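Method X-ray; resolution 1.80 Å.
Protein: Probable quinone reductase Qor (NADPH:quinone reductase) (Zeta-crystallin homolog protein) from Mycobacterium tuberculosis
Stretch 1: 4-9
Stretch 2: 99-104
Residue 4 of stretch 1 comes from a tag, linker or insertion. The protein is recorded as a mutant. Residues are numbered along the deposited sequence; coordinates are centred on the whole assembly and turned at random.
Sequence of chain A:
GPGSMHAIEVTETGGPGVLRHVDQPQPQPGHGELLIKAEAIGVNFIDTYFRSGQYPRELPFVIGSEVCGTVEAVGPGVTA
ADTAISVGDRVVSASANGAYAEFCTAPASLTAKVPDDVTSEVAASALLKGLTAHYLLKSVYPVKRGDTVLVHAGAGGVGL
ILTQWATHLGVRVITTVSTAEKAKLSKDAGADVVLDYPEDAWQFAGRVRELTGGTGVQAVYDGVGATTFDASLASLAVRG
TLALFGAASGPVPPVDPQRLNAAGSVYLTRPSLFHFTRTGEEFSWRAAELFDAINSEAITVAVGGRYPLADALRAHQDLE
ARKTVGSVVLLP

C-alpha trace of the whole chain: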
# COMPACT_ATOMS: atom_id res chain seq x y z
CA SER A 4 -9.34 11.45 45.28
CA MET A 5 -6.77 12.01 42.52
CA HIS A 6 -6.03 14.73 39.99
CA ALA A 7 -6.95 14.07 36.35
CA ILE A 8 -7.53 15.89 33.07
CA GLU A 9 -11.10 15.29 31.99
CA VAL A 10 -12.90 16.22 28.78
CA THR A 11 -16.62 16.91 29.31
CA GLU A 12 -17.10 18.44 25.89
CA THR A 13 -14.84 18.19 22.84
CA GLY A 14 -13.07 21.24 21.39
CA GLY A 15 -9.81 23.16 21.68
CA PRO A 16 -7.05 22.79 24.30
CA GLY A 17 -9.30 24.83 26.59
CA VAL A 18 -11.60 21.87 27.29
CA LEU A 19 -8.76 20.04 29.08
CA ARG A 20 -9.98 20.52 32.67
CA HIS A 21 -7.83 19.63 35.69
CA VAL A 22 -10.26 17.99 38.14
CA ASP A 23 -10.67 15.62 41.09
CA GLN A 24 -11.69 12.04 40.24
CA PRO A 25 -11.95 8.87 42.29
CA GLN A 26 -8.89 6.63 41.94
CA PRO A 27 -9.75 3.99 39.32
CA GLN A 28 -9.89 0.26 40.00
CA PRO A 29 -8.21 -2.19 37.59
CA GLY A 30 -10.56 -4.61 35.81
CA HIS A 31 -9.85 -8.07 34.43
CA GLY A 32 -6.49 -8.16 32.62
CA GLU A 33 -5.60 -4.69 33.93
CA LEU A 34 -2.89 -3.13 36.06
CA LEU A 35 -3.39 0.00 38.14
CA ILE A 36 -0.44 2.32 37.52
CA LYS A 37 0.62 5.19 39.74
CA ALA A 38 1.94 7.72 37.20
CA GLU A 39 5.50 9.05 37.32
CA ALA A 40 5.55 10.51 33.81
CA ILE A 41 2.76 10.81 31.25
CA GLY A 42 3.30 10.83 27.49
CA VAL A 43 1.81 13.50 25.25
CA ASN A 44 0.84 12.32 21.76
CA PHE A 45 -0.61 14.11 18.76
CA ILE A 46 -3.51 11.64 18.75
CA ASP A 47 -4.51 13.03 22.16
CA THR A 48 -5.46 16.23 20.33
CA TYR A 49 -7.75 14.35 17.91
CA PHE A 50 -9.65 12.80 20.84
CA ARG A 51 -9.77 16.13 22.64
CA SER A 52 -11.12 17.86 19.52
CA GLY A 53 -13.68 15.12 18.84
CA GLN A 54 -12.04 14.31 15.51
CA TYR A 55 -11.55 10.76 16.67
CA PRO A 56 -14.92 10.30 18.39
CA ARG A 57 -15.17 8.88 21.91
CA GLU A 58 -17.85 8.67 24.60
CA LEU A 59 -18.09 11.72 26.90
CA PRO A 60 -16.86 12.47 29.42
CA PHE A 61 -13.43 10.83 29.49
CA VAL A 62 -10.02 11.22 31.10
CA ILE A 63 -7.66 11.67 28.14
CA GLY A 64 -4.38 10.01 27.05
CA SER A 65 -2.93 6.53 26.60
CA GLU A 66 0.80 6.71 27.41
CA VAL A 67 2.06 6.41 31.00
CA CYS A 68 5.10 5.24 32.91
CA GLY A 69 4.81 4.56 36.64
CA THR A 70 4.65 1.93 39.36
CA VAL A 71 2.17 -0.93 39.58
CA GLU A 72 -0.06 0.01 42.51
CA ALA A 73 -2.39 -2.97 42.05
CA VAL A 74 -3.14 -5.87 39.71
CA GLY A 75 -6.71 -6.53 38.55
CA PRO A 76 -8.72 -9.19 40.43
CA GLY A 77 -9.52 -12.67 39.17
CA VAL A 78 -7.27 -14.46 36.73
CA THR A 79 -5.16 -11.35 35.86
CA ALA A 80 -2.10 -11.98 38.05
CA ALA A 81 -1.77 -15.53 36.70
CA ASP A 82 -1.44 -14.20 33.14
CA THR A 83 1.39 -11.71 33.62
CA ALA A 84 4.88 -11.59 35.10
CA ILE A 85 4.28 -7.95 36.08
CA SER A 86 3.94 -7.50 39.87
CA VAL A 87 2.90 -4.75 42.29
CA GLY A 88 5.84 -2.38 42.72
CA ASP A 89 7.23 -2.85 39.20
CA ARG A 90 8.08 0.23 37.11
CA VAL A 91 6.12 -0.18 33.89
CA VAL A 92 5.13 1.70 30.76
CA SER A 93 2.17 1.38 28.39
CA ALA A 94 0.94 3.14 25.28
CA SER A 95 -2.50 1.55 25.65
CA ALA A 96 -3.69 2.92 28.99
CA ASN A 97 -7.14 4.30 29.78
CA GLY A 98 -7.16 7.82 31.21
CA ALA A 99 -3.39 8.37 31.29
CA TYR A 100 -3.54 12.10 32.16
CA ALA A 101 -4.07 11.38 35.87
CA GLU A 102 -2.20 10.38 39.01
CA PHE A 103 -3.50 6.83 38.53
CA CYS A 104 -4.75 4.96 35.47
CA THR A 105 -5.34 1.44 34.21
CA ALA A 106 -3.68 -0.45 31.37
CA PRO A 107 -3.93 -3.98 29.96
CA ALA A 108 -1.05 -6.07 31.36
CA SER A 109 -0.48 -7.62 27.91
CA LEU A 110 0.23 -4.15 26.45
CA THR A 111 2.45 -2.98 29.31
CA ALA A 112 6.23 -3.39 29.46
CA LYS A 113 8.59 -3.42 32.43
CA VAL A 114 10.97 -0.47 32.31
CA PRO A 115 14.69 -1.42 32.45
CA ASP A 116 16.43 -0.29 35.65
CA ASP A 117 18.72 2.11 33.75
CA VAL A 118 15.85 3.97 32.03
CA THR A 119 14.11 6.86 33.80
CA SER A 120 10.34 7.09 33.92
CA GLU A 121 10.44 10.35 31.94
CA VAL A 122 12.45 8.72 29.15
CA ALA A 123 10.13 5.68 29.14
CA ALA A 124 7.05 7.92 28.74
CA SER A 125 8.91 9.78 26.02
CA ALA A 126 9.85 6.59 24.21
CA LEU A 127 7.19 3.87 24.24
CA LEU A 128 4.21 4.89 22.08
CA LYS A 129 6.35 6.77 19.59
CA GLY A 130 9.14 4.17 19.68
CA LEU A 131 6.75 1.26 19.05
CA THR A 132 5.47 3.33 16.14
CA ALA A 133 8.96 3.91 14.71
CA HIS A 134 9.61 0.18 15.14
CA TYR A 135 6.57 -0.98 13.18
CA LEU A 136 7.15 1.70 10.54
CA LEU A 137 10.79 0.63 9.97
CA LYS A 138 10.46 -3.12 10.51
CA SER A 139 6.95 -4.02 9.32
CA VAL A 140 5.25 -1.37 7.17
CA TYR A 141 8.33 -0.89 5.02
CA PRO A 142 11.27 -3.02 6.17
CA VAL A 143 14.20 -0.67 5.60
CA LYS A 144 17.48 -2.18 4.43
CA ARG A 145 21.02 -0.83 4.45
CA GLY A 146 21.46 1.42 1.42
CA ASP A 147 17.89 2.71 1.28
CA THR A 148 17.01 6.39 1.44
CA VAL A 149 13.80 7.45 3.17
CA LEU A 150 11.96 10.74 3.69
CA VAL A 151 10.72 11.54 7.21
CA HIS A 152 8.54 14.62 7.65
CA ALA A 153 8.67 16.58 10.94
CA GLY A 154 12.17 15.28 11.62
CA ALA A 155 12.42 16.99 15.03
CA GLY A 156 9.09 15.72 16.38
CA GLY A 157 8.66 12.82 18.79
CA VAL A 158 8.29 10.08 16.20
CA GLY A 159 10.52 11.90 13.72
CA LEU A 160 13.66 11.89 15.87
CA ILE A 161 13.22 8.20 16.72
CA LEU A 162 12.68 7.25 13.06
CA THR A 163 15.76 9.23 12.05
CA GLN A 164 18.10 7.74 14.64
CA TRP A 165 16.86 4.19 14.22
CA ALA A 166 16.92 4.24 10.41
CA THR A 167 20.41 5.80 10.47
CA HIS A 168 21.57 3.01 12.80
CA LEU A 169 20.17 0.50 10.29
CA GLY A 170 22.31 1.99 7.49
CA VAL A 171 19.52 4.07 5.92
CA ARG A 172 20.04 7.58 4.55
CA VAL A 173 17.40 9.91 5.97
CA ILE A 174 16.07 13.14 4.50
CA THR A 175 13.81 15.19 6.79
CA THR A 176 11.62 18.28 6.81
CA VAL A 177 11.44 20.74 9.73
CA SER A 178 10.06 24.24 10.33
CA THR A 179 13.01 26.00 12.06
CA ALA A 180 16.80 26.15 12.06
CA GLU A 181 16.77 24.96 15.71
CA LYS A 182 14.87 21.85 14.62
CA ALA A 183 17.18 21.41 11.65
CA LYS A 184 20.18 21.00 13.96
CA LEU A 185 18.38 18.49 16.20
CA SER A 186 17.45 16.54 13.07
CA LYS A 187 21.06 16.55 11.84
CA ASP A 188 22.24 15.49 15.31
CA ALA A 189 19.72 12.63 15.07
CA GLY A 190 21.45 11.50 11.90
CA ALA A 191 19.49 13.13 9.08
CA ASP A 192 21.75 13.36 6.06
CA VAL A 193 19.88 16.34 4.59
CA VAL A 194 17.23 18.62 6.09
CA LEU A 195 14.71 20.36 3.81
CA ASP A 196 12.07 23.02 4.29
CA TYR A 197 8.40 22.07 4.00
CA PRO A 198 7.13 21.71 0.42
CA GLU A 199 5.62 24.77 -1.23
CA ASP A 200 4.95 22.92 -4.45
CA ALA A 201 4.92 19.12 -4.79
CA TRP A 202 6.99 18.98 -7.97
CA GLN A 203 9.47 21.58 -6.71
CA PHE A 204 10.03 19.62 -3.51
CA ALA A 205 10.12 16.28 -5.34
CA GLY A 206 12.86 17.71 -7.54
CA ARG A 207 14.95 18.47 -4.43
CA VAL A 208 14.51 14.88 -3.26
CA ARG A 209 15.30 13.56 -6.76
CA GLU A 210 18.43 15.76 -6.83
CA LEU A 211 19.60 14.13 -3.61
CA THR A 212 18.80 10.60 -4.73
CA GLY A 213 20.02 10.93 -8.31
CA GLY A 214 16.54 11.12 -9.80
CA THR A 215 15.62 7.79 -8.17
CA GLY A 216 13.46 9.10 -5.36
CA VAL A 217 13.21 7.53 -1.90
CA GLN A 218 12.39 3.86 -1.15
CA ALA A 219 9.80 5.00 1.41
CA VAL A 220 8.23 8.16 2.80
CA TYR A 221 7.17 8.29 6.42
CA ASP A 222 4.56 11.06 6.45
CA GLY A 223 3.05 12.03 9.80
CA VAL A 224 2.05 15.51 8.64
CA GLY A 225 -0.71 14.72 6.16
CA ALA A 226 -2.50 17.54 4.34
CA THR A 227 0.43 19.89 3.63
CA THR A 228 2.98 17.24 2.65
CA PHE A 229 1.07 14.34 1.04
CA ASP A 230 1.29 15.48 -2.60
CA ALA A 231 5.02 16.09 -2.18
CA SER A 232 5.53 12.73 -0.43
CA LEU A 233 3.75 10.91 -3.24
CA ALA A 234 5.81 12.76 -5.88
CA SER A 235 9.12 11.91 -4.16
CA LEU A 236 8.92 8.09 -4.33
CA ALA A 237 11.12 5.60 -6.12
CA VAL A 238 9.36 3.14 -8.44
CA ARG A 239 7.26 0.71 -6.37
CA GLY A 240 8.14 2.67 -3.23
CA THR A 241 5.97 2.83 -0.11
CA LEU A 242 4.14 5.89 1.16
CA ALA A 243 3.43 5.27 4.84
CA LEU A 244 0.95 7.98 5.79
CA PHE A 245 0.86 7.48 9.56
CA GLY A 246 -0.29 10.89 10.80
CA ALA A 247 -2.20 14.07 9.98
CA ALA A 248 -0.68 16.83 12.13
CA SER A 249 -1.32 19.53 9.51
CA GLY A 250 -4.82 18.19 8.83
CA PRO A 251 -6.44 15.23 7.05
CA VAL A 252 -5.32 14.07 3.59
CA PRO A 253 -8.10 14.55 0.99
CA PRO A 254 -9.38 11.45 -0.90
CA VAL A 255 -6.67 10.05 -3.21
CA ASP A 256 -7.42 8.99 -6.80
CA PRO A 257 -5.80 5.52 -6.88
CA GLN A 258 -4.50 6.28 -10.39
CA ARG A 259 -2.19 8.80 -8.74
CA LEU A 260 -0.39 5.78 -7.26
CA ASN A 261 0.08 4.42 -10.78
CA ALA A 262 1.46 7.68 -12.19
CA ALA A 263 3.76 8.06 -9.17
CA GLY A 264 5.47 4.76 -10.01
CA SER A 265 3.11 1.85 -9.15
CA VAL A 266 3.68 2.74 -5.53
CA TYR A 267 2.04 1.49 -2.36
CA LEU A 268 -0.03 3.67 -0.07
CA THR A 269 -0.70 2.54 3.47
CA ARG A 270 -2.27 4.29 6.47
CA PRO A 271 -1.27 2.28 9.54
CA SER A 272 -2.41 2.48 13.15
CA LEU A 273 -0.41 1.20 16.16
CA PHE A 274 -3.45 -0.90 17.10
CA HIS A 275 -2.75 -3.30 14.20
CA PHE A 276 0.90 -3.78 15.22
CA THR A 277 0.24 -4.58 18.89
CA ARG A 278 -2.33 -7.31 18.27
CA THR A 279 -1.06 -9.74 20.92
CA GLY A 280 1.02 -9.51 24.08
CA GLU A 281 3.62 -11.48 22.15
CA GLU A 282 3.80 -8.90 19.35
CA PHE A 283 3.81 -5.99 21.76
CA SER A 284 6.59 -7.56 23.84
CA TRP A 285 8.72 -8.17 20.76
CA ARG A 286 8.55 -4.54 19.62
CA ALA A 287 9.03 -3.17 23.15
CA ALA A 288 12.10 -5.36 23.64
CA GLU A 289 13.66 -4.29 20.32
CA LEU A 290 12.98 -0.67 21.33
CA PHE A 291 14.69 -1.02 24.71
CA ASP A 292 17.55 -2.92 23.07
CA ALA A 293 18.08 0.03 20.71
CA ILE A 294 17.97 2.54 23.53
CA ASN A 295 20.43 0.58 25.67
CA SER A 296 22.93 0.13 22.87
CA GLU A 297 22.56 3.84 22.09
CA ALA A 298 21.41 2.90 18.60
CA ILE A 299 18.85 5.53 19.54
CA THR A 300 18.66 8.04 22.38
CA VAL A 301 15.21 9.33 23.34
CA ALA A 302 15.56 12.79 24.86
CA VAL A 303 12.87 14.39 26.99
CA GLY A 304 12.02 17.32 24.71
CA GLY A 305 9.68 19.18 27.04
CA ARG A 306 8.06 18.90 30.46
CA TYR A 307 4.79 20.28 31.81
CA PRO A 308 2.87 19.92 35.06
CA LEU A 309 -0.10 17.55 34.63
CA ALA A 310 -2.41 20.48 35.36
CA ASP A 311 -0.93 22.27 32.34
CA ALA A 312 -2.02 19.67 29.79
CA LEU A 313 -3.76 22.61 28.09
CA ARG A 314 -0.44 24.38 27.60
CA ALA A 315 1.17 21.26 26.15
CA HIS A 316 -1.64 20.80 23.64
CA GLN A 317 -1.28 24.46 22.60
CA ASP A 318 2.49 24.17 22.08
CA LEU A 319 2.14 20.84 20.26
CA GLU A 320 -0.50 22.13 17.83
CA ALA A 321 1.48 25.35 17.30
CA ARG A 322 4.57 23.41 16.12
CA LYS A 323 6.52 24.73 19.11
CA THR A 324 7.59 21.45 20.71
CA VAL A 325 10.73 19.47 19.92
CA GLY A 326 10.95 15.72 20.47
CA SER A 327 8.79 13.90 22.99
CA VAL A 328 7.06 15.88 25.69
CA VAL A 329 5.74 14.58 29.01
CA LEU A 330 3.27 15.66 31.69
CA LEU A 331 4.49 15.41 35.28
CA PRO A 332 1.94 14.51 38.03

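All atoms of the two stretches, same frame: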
# COMPACT_ATOMS: atom_id res chain seq x y z
N SER A 4 -9.13 11.11 46.68
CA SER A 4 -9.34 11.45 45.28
C SER A 4 -7.99 11.70 44.60
O SER A 4 -6.97 11.85 45.28
CB SER A 4 -10.22 12.69 45.15
OG SER A 4 -9.50 13.86 45.51
N MET A 5 -7.99 11.73 43.27
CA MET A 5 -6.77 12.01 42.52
C MET A 5 -7.01 13.14 41.54
O MET A 5 -8.15 13.46 41.21
CB MET A 5 -6.32 10.77 41.73
CG MET A 5 -7.29 10.36 40.66
SD MET A 5 -6.61 9.10 39.56
CE MET A 5 -7.84 9.14 38.26
N HIS A 6 -5.93 13.75 41.07
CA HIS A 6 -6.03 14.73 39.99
C HIS A 6 -6.05 14.04 38.62
O HIS A 6 -5.39 13.02 38.42
CB HIS A 6 -4.89 15.74 40.07
CG HIS A 6 -4.86 16.53 41.34
ND1 HIS A 6 -3.83 16.44 42.25
CD2 HIS A 6 -5.75 17.42 41.85
CE1 HIS A 6 -4.08 17.25 43.27
NE2 HIS A 6 -5.24 17.85 43.06
N ALA A 7 -6.83 14.60 37.70
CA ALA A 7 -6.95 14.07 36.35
C ALA A 7 -7.34 15.19 35.39
O ALA A 7 -7.82 16.24 35.82
CB ALA A 7 -7.98 12.94 36.28
N ILE A 8 -7.13 14.95 34.10
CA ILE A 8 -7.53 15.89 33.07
C ILE A 8 -8.71 15.29 32.33
O ILE A 8 -8.58 14.30 31.59
CB ILE A 8 -6.37 16.19 32.10
CG1 ILE A 8 -5.17 16.80 32.85
CG2 ILE A 8 -6.83 17.14 30.99
CD1 ILE A 8 -5.35 18.27 33.26
N GLU A 9 -9.88 15.87 32.54
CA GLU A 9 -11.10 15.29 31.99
C GLU A 9 -11.66 16.17 30.88
O GLU A 9 -11.58 17.40 30.95
CB GLU A 9 -12.14 15.13 33.10
CG GLU A 9 -13.50 14.63 32.64
CD GLU A 9 -14.52 14.71 33.74
OE1 GLU A 9 -14.86 15.84 34.16
OE2 GLU A 9 -14.99 13.64 34.19
N ALA A 99 -4.78 8.19 30.86
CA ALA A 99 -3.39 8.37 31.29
C ALA A 99 -3.07 9.73 31.92
O ALA A 99 -2.12 9.83 32.72
CB ALA A 99 -2.43 8.09 30.13
N TYR A 100 -3.81 10.78 31.56
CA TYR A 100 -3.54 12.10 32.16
C TYR A 100 -4.16 12.16 33.55
O TYR A 100 -5.18 12.83 33.75
CB TYR A 100 -4.13 13.25 31.34
CG TYR A 100 -3.52 13.60 29.99
CD1 TYR A 100 -2.77 12.68 29.25
CD2 TYR A 100 -3.72 14.86 29.44
CE1 TYR A 100 -2.26 13.01 27.98
CE2 TYR A 100 -3.21 15.20 28.19
CZ TYR A 100 -2.49 14.27 27.47
OH TYR A 100 -1.99 14.62 26.24
N ALA A 101 -3.55 11.47 34.51
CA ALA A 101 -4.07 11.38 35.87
C ALA A 101 -2.97 10.87 36.77
O ALA A 101 -1.95 10.40 36.28
CB ALA A 101 -5.26 10.42 35.92
N GLU A 102 -3.19 10.92 38.08
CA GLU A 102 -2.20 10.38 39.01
C GLU A 102 -2.18 8.87 38.97
O GLU A 102 -1.15 8.24 39.25
CB GLU A 102 -2.50 10.86 40.43
CG GLU A 102 -2.20 12.31 40.65
CD GLU A 102 -2.43 12.73 42.07
OE1 GLU A 102 -3.60 13.03 42.40
OE2 GLU A 102 -1.45 12.75 42.85
N PHE A 103 -3.33 8.28 38.62
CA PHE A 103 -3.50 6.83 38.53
C PHE A 103 -4.33 6.50 37.31
O PHE A 103 -5.30 7.21 37.00
CB PHE A 103 -4.22 6.29 39.77
CG PHE A 103 -3.48 6.48 41.06
CD1 PHE A 103 -3.59 7.67 41.77
CD2 PHE A 103 -2.69 5.46 41.58
CE1 PHE A 103 -2.91 7.84 42.97
CE2 PHE A 103 -2.02 5.62 42.78
CZ PHE A 103 -2.12 6.81 43.48
N CYS A 104 -3.96 5.43 36.61
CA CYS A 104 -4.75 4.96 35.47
C CYS A 104 -4.64 3.45 35.36
O CYS A 104 -3.88 2.82 36.11
CB CYS A 104 -4.29 5.63 34.17
SG CYS A 104 -2.65 5.09 33.58
O HOH W 1 -3.82 10.82 44.79

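The two segments run roughly antiparallel, their end-to-end directions 162° apart, and they meet at a single beta bridge between Ala7 and Ala101. Ala99 makes no contact across the interface, but its carbonyl O accepts a weak hydrogen bond from Ala101 N at 2.8 Å, a local turn that occupies the amide of Ala101 within its own segment.

Tyr100 begins the contact. Its carbonyl O accepts a hydrogen bond from Ile8 N at 2.9 Å, and the same oxygen lies 3.4 Å from Ala7 CA in a CA-H...O contact, so one acceptor serves two neighbouring donors on the facing strand. The side chains of this pair approach through their roots: Ile8 CB sits 3.8 Å from Tyr100 CB, at the edge of the ring and near its plane. The CA-to-CB bond of Ile8 points toward the other segment while the end of its side chain leads away, and the Tyr100 hydroxyl is satisfied elsewhere in the structure.

At Ala101 the CA atoms of the two segments come closest, with Ala7 CA and Ala101 CA 4.0 Å apart. Small residues on both sides suit this spacing: both CA-to-CB bonds point sideways, and Ala7 CB packs on Ala101 CB at 3.7 Å. Ala101 CA also makes a CA-H...O contact to His6 O at 3.3 Å, which mirrors the one between Ala7 and Tyr100 across the bridge. Met5 CE adds an apolar contact to Ala101 CB at 3.7 Å.

Glu102 engages the facing strand with both backbone and side chain. Glu102 N donates to His6 O at 3.1 Å, and Glu102 OE1 accepts from His6 N at 2.8 Å with a nearly straight angle of 169°. The carboxylate thus takes the acceptor's place at the His6 amide, where regular strand pairing would offer a carbonyl, and His6 is held through both of its backbone polar groups by one residue. An m rotamer at chi1 and t at chi2 carry OE1 there; it also lies 3.3 Å from Met5 CA. The oxygen of water 1 lies 3.3 Å from Glu102 OE1, placed to donate to it, although that water has more acceptors in reach than protons.

Phe103 closes the contact by packing against Met5. The extended t, t outer torsions of Met5 bring CE to 3.4 Å from Phe103 O and SD to 3.7 Å from Phe103 CB. The sulfur lies 5.3 Å from the centroid of the Phe103 ring, 82° off its normal, so it meets the edge. Cys104 lies beyond the contact.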